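Local coordinates for GDSL-like protein (Roseburia intestinalis L1-82, PDB 6HFZ) that removes acetyl groups from complex beta-mannans as a two-domain esterase of the GDSL (SGNH hydrolase) family, at residues 124-129 with 224-229; 117-122 with 232-237. All blocks are in the same frame, centred on the assembly; numbering follows the deposited sequence. Where two conformers were deposited one is given.

Interaction 1 (124-129 with 224-229)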
ATOM      1  N   LEU A 124      -8.457   5.048  -0.309  1.00 18.74           N
ATOM      2  CA  LEU A 124      -7.742   4.474  -1.444  1.00 19.07           C
ATOM      3  C   LEU A 124      -8.722   3.891  -2.461  1.00 19.45           C
ATOM      4  O   LEU A 124      -8.609   4.162  -3.719  1.00 21.38           O
ATOM      5  CB  LEU A 124      -6.778   3.394  -0.940  1.00 21.17           C
ATOM      6  CG  LEU A 124      -6.118   2.594  -2.065  1.00 18.79           C
ATOM      7  CD1 LEU A 124      -5.242   3.479  -2.966  1.00 20.49           C
ATOM      8  CD2 LEU A 124      -5.309   1.424  -1.493  1.00 19.74           C
ATOM      9  N   VAL A 125      -9.673   3.076  -1.986  1.00 19.57           N
ATOM     10  CA  VAL A 125     -10.644   2.437  -2.870  1.00 19.51           C
ATOM     11  C   VAL A 125     -11.446   3.509  -3.648  1.00 21.28           C
ATOM     12  O   VAL A 125     -11.656   3.389  -4.875  1.00 21.01           O
ATOM     13  CB  VAL A 125     -11.552   1.443  -2.109  1.00 20.36           C
ATOM     14  CG1 VAL A 125     -12.749   1.001  -2.942  1.00 23.27           C
ATOM     15  CG2 VAL A 125     -10.781   0.243  -1.589  1.00 21.52           C
ATOM     16  N   ARG A 126     -12.023   4.478  -2.928  1.00 22.98           N
ATOM     17  CA  ARG A 126     -12.776   5.574  -3.589  1.00 22.92           C
ATOM     18  C   ARG A 126     -11.921   6.238  -4.676  1.00 23.92           C
ATOM     19  O   ARG A 126     -12.397   6.453  -5.799  1.00 23.22           O
ATOM     20  CB  ARG A 126     -13.299   6.587  -2.579  1.00 22.56           C
ATOM     21  CG  ARG A 126     -14.402   6.032  -1.692  1.00 24.11           C
ATOM     22  CD  ARG A 126     -14.860   7.029  -0.672  1.00 23.14           C
ATOM     23  NE  ARG A 126     -15.526   8.144  -1.334  1.00 24.53           N
ATOM     24  CZ  ARG A 126     -16.839   8.222  -1.546  1.00 25.50           C
ATOM     25  NH1 ARG A 126     -17.627   7.197  -1.263  1.00 24.19           N
ATOM     26  NH2 ARG A 126     -17.351   9.364  -2.006  1.00 25.67           N
ATOM     27  N   LYS A 127     -10.666   6.586  -4.365  1.00 20.89           N
ATOM     28  CA  LYS A 127      -9.826   7.305  -5.318  1.00 23.96           C
ATOM     29  C   LYS A 127      -9.603   6.456  -6.572  1.00 23.65           C
ATOM     30  O   LYS A 127      -9.581   6.943  -7.682  1.00 25.74           O
ATOM     31  CB  LYS A 127      -8.504   7.711  -4.664  1.00 25.30           C
ATOM     32  CG  LYS A 127      -7.422   8.279  -5.590  1.00 27.42           C
ATOM     33  CD  LYS A 127      -6.232   8.870  -4.894  1.00 31.96           C
ATOM     34  CE  LYS A 127      -6.537  10.183  -4.221  1.00 40.45           C
ATOM     35  NZ  LYS A 127      -5.545  10.544  -3.174  1.00 48.54           N
ATOM     36  N   VAL A 128      -9.266   5.171  -6.385  1.00 23.76           N
ATOM     37  CA  VAL A 128      -8.976   4.328  -7.552  1.00 20.94           C
ATOM     38  C   VAL A 128     -10.252   4.079  -8.366  1.00 22.57           C
ATOM     39  O   VAL A 128     -10.241   4.151  -9.606  1.00 21.10           O
ATOM     40  CB  VAL A 128      -8.272   3.025  -7.124  1.00 19.61           C
ATOM     41  CG1 VAL A 128      -8.150   2.049  -8.273  1.00 20.97           C
ATOM     42  CG2 VAL A 128      -6.915   3.289  -6.479  1.00 20.83           C
ATOM     43  N   TYR A 129     -11.350   3.781  -7.693  1.00 22.68           N
ATOM     44  CA  TYR A 129     -12.588   3.344  -8.325  1.00 24.52           C
ATOM     45  C   TYR A 129     -13.177   4.501  -9.155  1.00 23.56           C
ATOM     46  O   TYR A 129     -13.701   4.270 -10.233  1.00 23.73           O
ATOM     47  CB  TYR A 129     -13.570   2.855  -7.271  1.00 25.74           C
ATOM     48  CG  TYR A 129     -14.876   2.279  -7.769  1.00 27.23           C
ATOM     49  CD1 TYR A 129     -14.940   1.050  -8.417  1.00 29.29           C
ATOM     50  CD2 TYR A 129     -16.055   2.995  -7.648  1.00 27.45           C
ATOM     51  CE1 TYR A 129     -16.155   0.516  -8.832  1.00 28.94           C
ATOM     52  CE2 TYR A 129     -17.281   2.464  -8.049  1.00 29.06           C
ATOM     53  CZ  TYR A 129     -17.327   1.220  -8.642  1.00 27.85           C
ATOM     54  OH  TYR A 129     -18.529   0.661  -9.002  1.00 33.25           O
ATOM     55  N   PRO A 224     -23.605  -0.547  -9.665  1.00 34.56           N
ATOM     56  CA  PRO A 224     -24.414   0.069  -8.625  1.00 34.63           C
ATOM     57  C   PRO A 224     -24.187   1.589  -8.554  1.00 34.25           C
ATOM     58  O   PRO A 224     -23.124   2.134  -8.987  1.00 31.89           O
ATOM     59  CB  PRO A 224     -23.988  -0.624  -7.324  1.00 36.82           C
ATOM     60  CG  PRO A 224     -23.237  -1.859  -7.769  1.00 38.75           C
ATOM     61  CD  PRO A 224     -22.626  -1.502  -9.109  1.00 39.26           C
ATOM     62  N   ASP A 225     -25.163   2.283  -7.978  1.00 32.19           N
ATOM     63  CA  ASP A 225     -24.988   3.677  -7.660  1.00 33.55           C
ATOM     64  C   ASP A 225     -23.802   3.815  -6.697  1.00 34.02           C
ATOM     65  O   ASP A 225     -23.621   3.019  -5.746  1.00 35.22           O
ATOM     66  CB  ASP A 225     -26.230   4.287  -7.028  1.00 36.26           C
ATOM     67  CG  ASP A 225     -27.421   4.343  -7.979  1.00 43.14           C
ATOM     68  OD1 ASP A 225     -27.203   4.447  -9.208  1.00 43.51           O
ATOM     69  OD2 ASP A 225     -28.547   4.273  -7.485  1.00 52.10           O
ATOM     70  N   TYR A 226     -23.007   4.852  -6.948  1.00 32.11           N
ATOM     71  CA  TYR A 226     -21.804   5.093  -6.137  1.00 31.09           C
ATOM     72  C   TYR A 226     -22.230   5.657  -4.804  1.00 28.72           C
ATOM     73  O   TYR A 226     -22.785   6.768  -4.748  1.00 32.55           O
ATOM     74  CB  TYR A 226     -20.862   6.049  -6.858  1.00 32.99           C
ATOM     75  CG  TYR A 226     -19.567   6.307  -6.138  1.00 30.32           C
ATOM     76  CD1 TYR A 226     -18.698   5.263  -5.848  1.00 28.43           C
ATOM     77  CD2 TYR A 226     -19.157   7.596  -5.841  1.00 29.22           C
ATOM     78  CE1 TYR A 226     -17.475   5.494  -5.238  1.00 27.39           C
ATOM     79  CE2 TYR A 226     -17.942   7.839  -5.227  1.00 28.27           C
ATOM     80  CZ  TYR A 226     -17.106   6.784  -4.900  1.00 27.46           C
ATOM     81  OH  TYR A 226     -15.887   7.014  -4.332  1.00 28.50           O
ATOM     82  N   PRO A 227     -21.984   4.936  -3.687  1.00 28.96           N
ATOM     83  CA  PRO A 227     -22.546   5.357  -2.416  1.00 25.38           C
ATOM     84  C   PRO A 227     -21.714   6.408  -1.668  1.00 29.45           C
ATOM     85  O   PRO A 227     -20.487   6.547  -1.932  1.00 28.95           O
ATOM     86  CB  PRO A 227     -22.587   4.034  -1.656  1.00 27.06           C
ATOM     87  CG  PRO A 227     -21.350   3.304  -2.123  1.00 27.17           C
ATOM     88  CD  PRO A 227     -21.280   3.632  -3.601  1.00 28.14           C
ATOM     89  N   ALA A 228     -22.368   7.085  -0.706  1.00 28.84           N
ATOM     90  CA  ALA A 228     -21.720   7.911   0.299  1.00 27.87           C
ATOM     91  C   ALA A 228     -20.737   7.052   1.089  1.00 27.86           C
ATOM     92  O   ALA A 228     -20.996   5.858   1.270  1.00 28.41           O
ATOM     93  CB  ALA A 228     -22.755   8.503   1.232  1.00 28.88           C
ATOM     94  N   PRO A 229     -19.612   7.604   1.597  1.00 28.25           N
ATOM     95  CA  PRO A 229     -18.644   6.781   2.332  1.00 26.42           C
ATOM     96  C   PRO A 229     -19.199   6.171   3.623  1.00 29.09           C
ATOM     97  O   PRO A 229     -20.122   6.680   4.220  1.00 30.81           O
ATOM     98  CB  PRO A 229     -17.464   7.711   2.640  1.00 29.05           C
ATOM     99  CG  PRO A 229     -17.968   9.126   2.329  1.00 31.15           C
ATOM    100  CD  PRO A 229     -19.186   8.998   1.445  1.00 28.48           C
TER
HETATM  101  O   HOH W   1     -20.523   2.223  -8.069  1.00 30.74           O
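Helix 115-129 of the SGNH-hydrolase domain is met at its C-terminal end by the proline-rich linker that leads toward strand 237-241, and Arg126 and Tyr129 of the helix receive Tyr226, Pro227 and Pro229 of the linker. The guanidinium of Arg126 is sandwiched. Tyr226 OH sits over the centre of one face, 3.1 Å above the plane, while the ring of Pro229 covers the opposite face, its CG also over the centre. At the edge, Arg126 NH1 donates to Pro227 O over 3.0 Å, with an N-H...O angle of 155° and the acceptor close to the guanidinium plane. Tyr226 OH lies 3.2 Å from Arg126 NE, yet the angle is too poor for a hydrogen bond, as expected for an oxygen lying above the plane of the N-H groups.

A proline-punctuated chain suits this place: proline restricts phi and has no backbone N-H, so the linker stays extended while Pro227 O can serve as acceptor, and the compact apolar ring of Pro229 is offered for packing. The arginine's other donor contacts are to Tyr162 on NH1, His374 on NH2 and Glu236, in a salt bridge, on NE. A methionine in place of Arg126 would probably leave Pro227 O without this donor and Glu236 without its cationic mate, and Pro229 and Tyr226 would lose the flat group between them.

One turn further along the helix, the Tyr129 ring is near parallel to that of Tyr226, with planes at 26°, but the two are slid apart and barely overlap; Tyr129 CD2 comes 3.8 Å from Tyr226 CE1. Beyond the ring edge, water 1 bridges the tyrosine hydroxyl, 2.7 Å from Tyr129 OH, to the carbonyl of Pro224, to which it donates.

Interaction 2 (117-122 with 232-237)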
ATOM      1  N   PHE A 117      -7.301   2.129   9.643  1.00 19.10           N
ATOM      2  CA  PHE A 117      -7.013   1.511   8.357  1.00 18.71           C
ATOM      3  C   PHE A 117      -8.270   1.254   7.520  1.00 19.23           C
ATOM      4  O   PHE A 117      -8.208   1.285   6.284  1.00 18.44           O
ATOM      5  CB  PHE A 117      -6.085   0.299   8.561  1.00 19.72           C
ATOM      6  CG  PHE A 117      -4.675   0.724   8.892  1.00 19.14           C
ATOM      7  CD1 PHE A 117      -3.881   1.376   7.953  1.00 21.62           C
ATOM      8  CD2 PHE A 117      -4.137   0.487  10.157  1.00 21.59           C
ATOM      9  CE1 PHE A 117      -2.610   1.818   8.287  1.00 18.84           C
ATOM     10  CE2 PHE A 117      -2.847   0.892  10.473  1.00 21.87           C
ATOM     11  CZ  PHE A 117      -2.086   1.555   9.536  1.00 22.25           C
HETATM   12  N   MSE A 118      -9.423   1.018   8.157  0.50 18.80           N
HETATM   13  CA  MSE A 118     -10.671   0.988   7.403  0.50 19.59           C
HETATM   14  C   MSE A 118     -10.844   2.320   6.671  0.50 20.26           C
HETATM   15  O   MSE A 118     -11.231   2.348   5.497  0.50 20.77           O
HETATM   16  CB  MSE A 118     -11.954   0.669   8.171  0.50 18.97           C
HETATM   17  CG  MSE A 118     -13.023   0.329   7.173  0.50 21.01           C
HETATM   18 SE   MSE A 118     -14.593  -0.472   8.064  0.50 25.79          SE
HETATM   19  CE  MSE A 118     -14.510   0.584   9.727  0.50 25.99           C
ATOM     20  N   GLU A 119     -10.537   3.416   7.366  1.00 20.47           N
ATOM     21  CA  GLU A 119     -10.711   4.756   6.808  1.00 21.33           C
ATOM     22  C   GLU A 119      -9.698   5.037   5.686  1.00 19.84           C
ATOM     23  O   GLU A 119     -10.078   5.529   4.625  1.00 20.65           O
ATOM     24  CB  GLU A 119     -10.628   5.795   7.930  1.00 22.35           C
ATOM     25  CG  GLU A 119     -11.048   7.181   7.472  1.00 24.47           C
ATOM     26  CD  GLU A 119     -11.077   8.273   8.538  1.00 26.76           C
ATOM     27  OE1 GLU A 119     -10.801   7.985   9.728  1.00 30.88           O
ATOM     28  OE2 GLU A 119     -11.335   9.421   8.185  1.00 29.38           O
ATOM     29  N   THR A 120      -8.426   4.688   5.907  1.00 19.45           N
ATOM     30  CA  THR A 120      -7.414   4.899   4.865  1.00 20.66           C
ATOM     31  C   THR A 120      -7.723   4.023   3.639  1.00 19.25           C
ATOM     32  O   THR A 120      -7.597   4.476   2.493  1.00 19.15           O
ATOM     33  CB  THR A 120      -5.975   4.757   5.366  1.00 18.25           C
ATOM     34  OG1 THR A 120      -5.770   3.391   5.758  1.00 17.13           O
ATOM     35  CG2 THR A 120      -5.654   5.647   6.549  1.00 20.95           C
ATOM     36  N   TYR A 121      -8.045   2.741   3.838  1.00 17.99           N
ATOM     37  CA  TYR A 121      -8.409   1.855   2.717  1.00 20.11           C
ATOM     38  C   TYR A 121      -9.642   2.358   1.956  1.00 20.59           C
ATOM     39  O   TYR A 121      -9.680   2.270   0.728  1.00 19.78           O
ATOM     40  CB  TYR A 121      -8.633   0.468   3.284  1.00 21.65           C
ATOM     41  CG  TYR A 121      -8.663  -0.701   2.355  1.00 19.94           C
ATOM     42  CD1 TYR A 121      -7.487  -1.341   2.018  1.00 18.95           C
ATOM     43  CD2 TYR A 121      -9.874  -1.291   2.003  1.00 20.29           C
ATOM     44  CE1 TYR A 121      -7.499  -2.514   1.299  1.00 19.55           C
ATOM     45  CE2 TYR A 121      -9.899  -2.461   1.275  1.00 18.99           C
ATOM     46  CZ  TYR A 121      -8.704  -3.070   0.925  1.00 19.94           C
ATOM     47  OH  TYR A 121      -8.684  -4.276   0.271  1.00 21.26           O
ATOM     48  N   GLU A 122     -10.644   2.900   2.674  1.00 20.60           N
ATOM     49  CA  GLU A 122     -11.803   3.461   1.998  1.00 20.61           C
ATOM     50  C   GLU A 122     -11.380   4.628   1.078  1.00 20.40           C
ATOM     51  O   GLU A 122     -11.830   4.682  -0.085  1.00 19.73           O
ATOM     52  CB  GLU A 122     -12.900   3.918   2.965  1.00 21.53           C
ATOM     53  CG  GLU A 122     -14.072   4.487   2.195  1.00 23.41           C
ATOM     54  CD  GLU A 122     -15.365   4.626   2.977  1.00 24.56           C
ATOM     55  OE1 GLU A 122     -16.454   4.342   2.380  1.00 25.21           O
ATOM     56  OE2 GLU A 122     -15.290   4.938   4.151  1.00 26.31           O
ATOM     57  N   LYS A 232     -15.636   8.273   7.989  1.00 25.89           N
ATOM     58  CA  LYS A 232     -15.456   9.746   7.840  1.00 26.25           C
ATOM     59  C   LYS A 232     -14.667  10.108   6.562  1.00 25.21           C
ATOM     60  O   LYS A 232     -14.740  11.241   6.080  1.00 25.66           O
ATOM     61  CB  LYS A 232     -14.713  10.314   9.045  1.00 29.52           C
ATOM     62  CG  LYS A 232     -15.488  10.274  10.353  1.00 33.39           C
ATOM     63  CD  LYS A 232     -14.768  11.034  11.444  1.00 40.35           C
ATOM     64  CE  LYS A 232     -15.355  10.779  12.818  1.00 46.02           C
ATOM     65  NZ  LYS A 232     -16.700  11.381  12.972  1.00 46.85           N
ATOM     66  N   ASN A 233     -13.924   9.145   6.012  1.00 24.48           N
ATOM     67  CA  ASN A 233     -13.292   9.233   4.721  1.00 21.88           C
ATOM     68  C   ASN A 233     -12.388  10.475   4.625  1.00 24.45           C
ATOM     69  O   ASN A 233     -12.356  11.133   3.602  1.00 24.12           O
ATOM     70  CB  ASN A 233     -14.311   9.210   3.593  1.00 22.61           C
ATOM     71  CG  ASN A 233     -13.673   9.143   2.234  1.00 23.82           C
ATOM     72  OD1 ASN A 233     -12.722   8.373   2.029  1.00 21.88           O
ATOM     73  ND2 ASN A 233     -14.162   9.975   1.319  1.00 21.58           N
ATOM     74  N   THR A 234     -11.606  10.745   5.675  1.00 23.47           N
ATOM     75  CA  THR A 234     -10.771  11.944   5.703  1.00 23.66           C
ATOM     76  C   THR A 234      -9.386  11.737   5.064  1.00 23.22           C
ATOM     77  O   THR A 234      -8.513  12.604   5.229  1.00 22.32           O
ATOM     78  CB  THR A 234     -10.699  12.508   7.128  1.00 24.11           C
ATOM     79  OG1 THR A 234      -9.986  11.658   8.009  1.00 22.67           O
ATOM     80  CG2 THR A 234     -12.068  12.768   7.719  1.00 27.10           C
ATOM     81  N   TYR A 235      -9.146  10.606   4.382  1.00 21.72           N
ATOM     82  CA  TYR A 235      -7.832  10.341   3.742  1.00 19.86           C
ATOM     83  C   TYR A 235      -7.945  10.311   2.212  1.00 20.14           C
ATOM     84  O   TYR A 235      -6.918  10.218   1.548  1.00 22.48           O
ATOM     85  CB  TYR A 235      -7.163   9.069   4.278  1.00 21.13           C
ATOM     86  CG  TYR A 235      -6.660   9.203   5.691  1.00 21.15           C
ATOM     87  CD1 TYR A 235      -7.478   8.903   6.754  1.00 22.53           C
ATOM     88  CD2 TYR A 235      -5.379   9.668   5.982  1.00 22.35           C
ATOM     89  CE1 TYR A 235      -7.040   9.029   8.060  1.00 21.59           C
ATOM     90  CE2 TYR A 235      -4.911   9.767   7.278  1.00 21.28           C
ATOM     91  CZ  TYR A 235      -5.752   9.446   8.321  1.00 21.79           C
ATOM     92  OH  TYR A 235      -5.354   9.585   9.619  1.00 25.01           O
ATOM     93  N   GLU A 236      -9.148  10.462   1.644  1.00 22.39           N
ATOM     94  CA  GLU A 236      -9.306  10.378   0.203  1.00 22.76           C
ATOM     95  C   GLU A 236      -8.456  11.420  -0.533  1.00 24.77           C
ATOM     96  O   GLU A 236      -7.894  11.127  -1.601  1.00 24.07           O
ATOM     97  CB  GLU A 236     -10.759  10.461  -0.250  1.00 22.94           C
ATOM     98  CG  GLU A 236     -10.958   9.984  -1.693  1.00 24.61           C
ATOM     99  CD  GLU A 236     -12.379  10.022  -2.268  1.00 25.44           C
ATOM    100  OE1 GLU A 236     -12.511   9.937  -3.521  1.00 23.67           O
ATOM    101  OE2 GLU A 236     -13.332  10.130  -1.471  1.00 27.15           O
ATOM    102  N   LYS A 237      -8.388  12.636  -0.003  1.00 24.54           N
ATOM    103  CA  LYS A 237      -7.413  13.594  -0.467  1.00 25.37           C
ATOM    104  C   LYS A 237      -6.207  13.501   0.476  1.00 26.22           C
ATOM    105  O   LYS A 237      -6.309  13.838   1.641  1.00 27.98           O
ATOM    106  CB  LYS A 237      -8.018  15.007  -0.506  1.00 29.30           C
ATOM    107  CG  LYS A 237      -7.018  16.024  -1.021  1.00 34.08           C
ATOM    108  CD  LYS A 237      -7.541  17.412  -1.367  1.00 37.49           C
ATOM    109  CE  LYS A 237      -6.415  18.253  -1.951  1.00 40.56           C
ATOM    110  NZ  LYS A 237      -6.564  19.687  -1.597  1.00 48.24           N
TER
HETATM  111  O   HOH W   2     -10.439   8.191   3.638  1.00 22.55           O
HETATM  112  O   HOH W   3     -14.064   6.967  10.379  1.00 31.83           O
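Hydrogen bonds from Thr234 to the carboxylate of Glu119 form the polar heart of this buried contact between helix 115-129 and the turn of the linker just before strand 237-241. Glu119 OE2 accepts twice from the same residue. Thr234 OG1 donates over 2.6 Å from above the carboxylate plane, 40° out of it, and Thr234 N donates over 2.9 Å to the anti lone pair of OE2. Glutamate suits the position because its extended chain, with CG anti to the backbone N, carries an acceptor from the helix to the linker, and threonine adds a hydroxyl donor to the backbone N-H. The other oxygen, Glu119 OE1, is bonded to His338, and Thr234 OG1 also pairs with Asn288.

Water extends this network. Water 2 donates to Glu119 O and to Asn233 OD1 and accepts from Tyr235 N at 2.8 Å, tying a helix carbonyl to two linker residues. Within the linker, Asn233 ND2 donates over 2.9 Å to the anti lone pair of Glu236 OE2 in a nearly straight bond, fixing the amide so that OD1 meets the water. Asn233 itself adopts left-handed backbone angles, a conformation asparagine tolerates well.

Apolar packing is carried by Tyr235. The methyl of Thr120, CG2, rests over the centre of its ring in a CH-pi contact, 3.8 Å from the centroid and 12° off the normal, while Glu119 CG approaches the ring at its edge. The ring and the Glu119 carboxylate stand almost perpendicular, at 81°. Beyond the ring, Tyr235 OH bonds to Glu337, and Thr120 OG1 bonds to Ser84.

With two donors on OE2 and a histidine on OE1, the buried carboxylate is well compensated, which would probably favour its ionised form.

Overall arrangement
Interactions 1 and 2 lie about 11 Å apart, centre to centre, on the same side of the chain's centre, and both use helix 115-129. Along the chain the order is 117-122, 124-129, 224-229, 232-237, so the linker after helix 196-215 runs back along the helix, its earlier part meeting the helix's end and its later part the N-terminal half. The two sites join directly where Lys127 NZ reaches Glu236 O, beside the Arg126 salt bridge. The linker thus lies against the SGNH-hydrolase domain before entering strand 237-241 of the beta-rich second domain; bonds from interaction 2 to Asn288, Glu337 and His338 are consistent with its holding the two domains together.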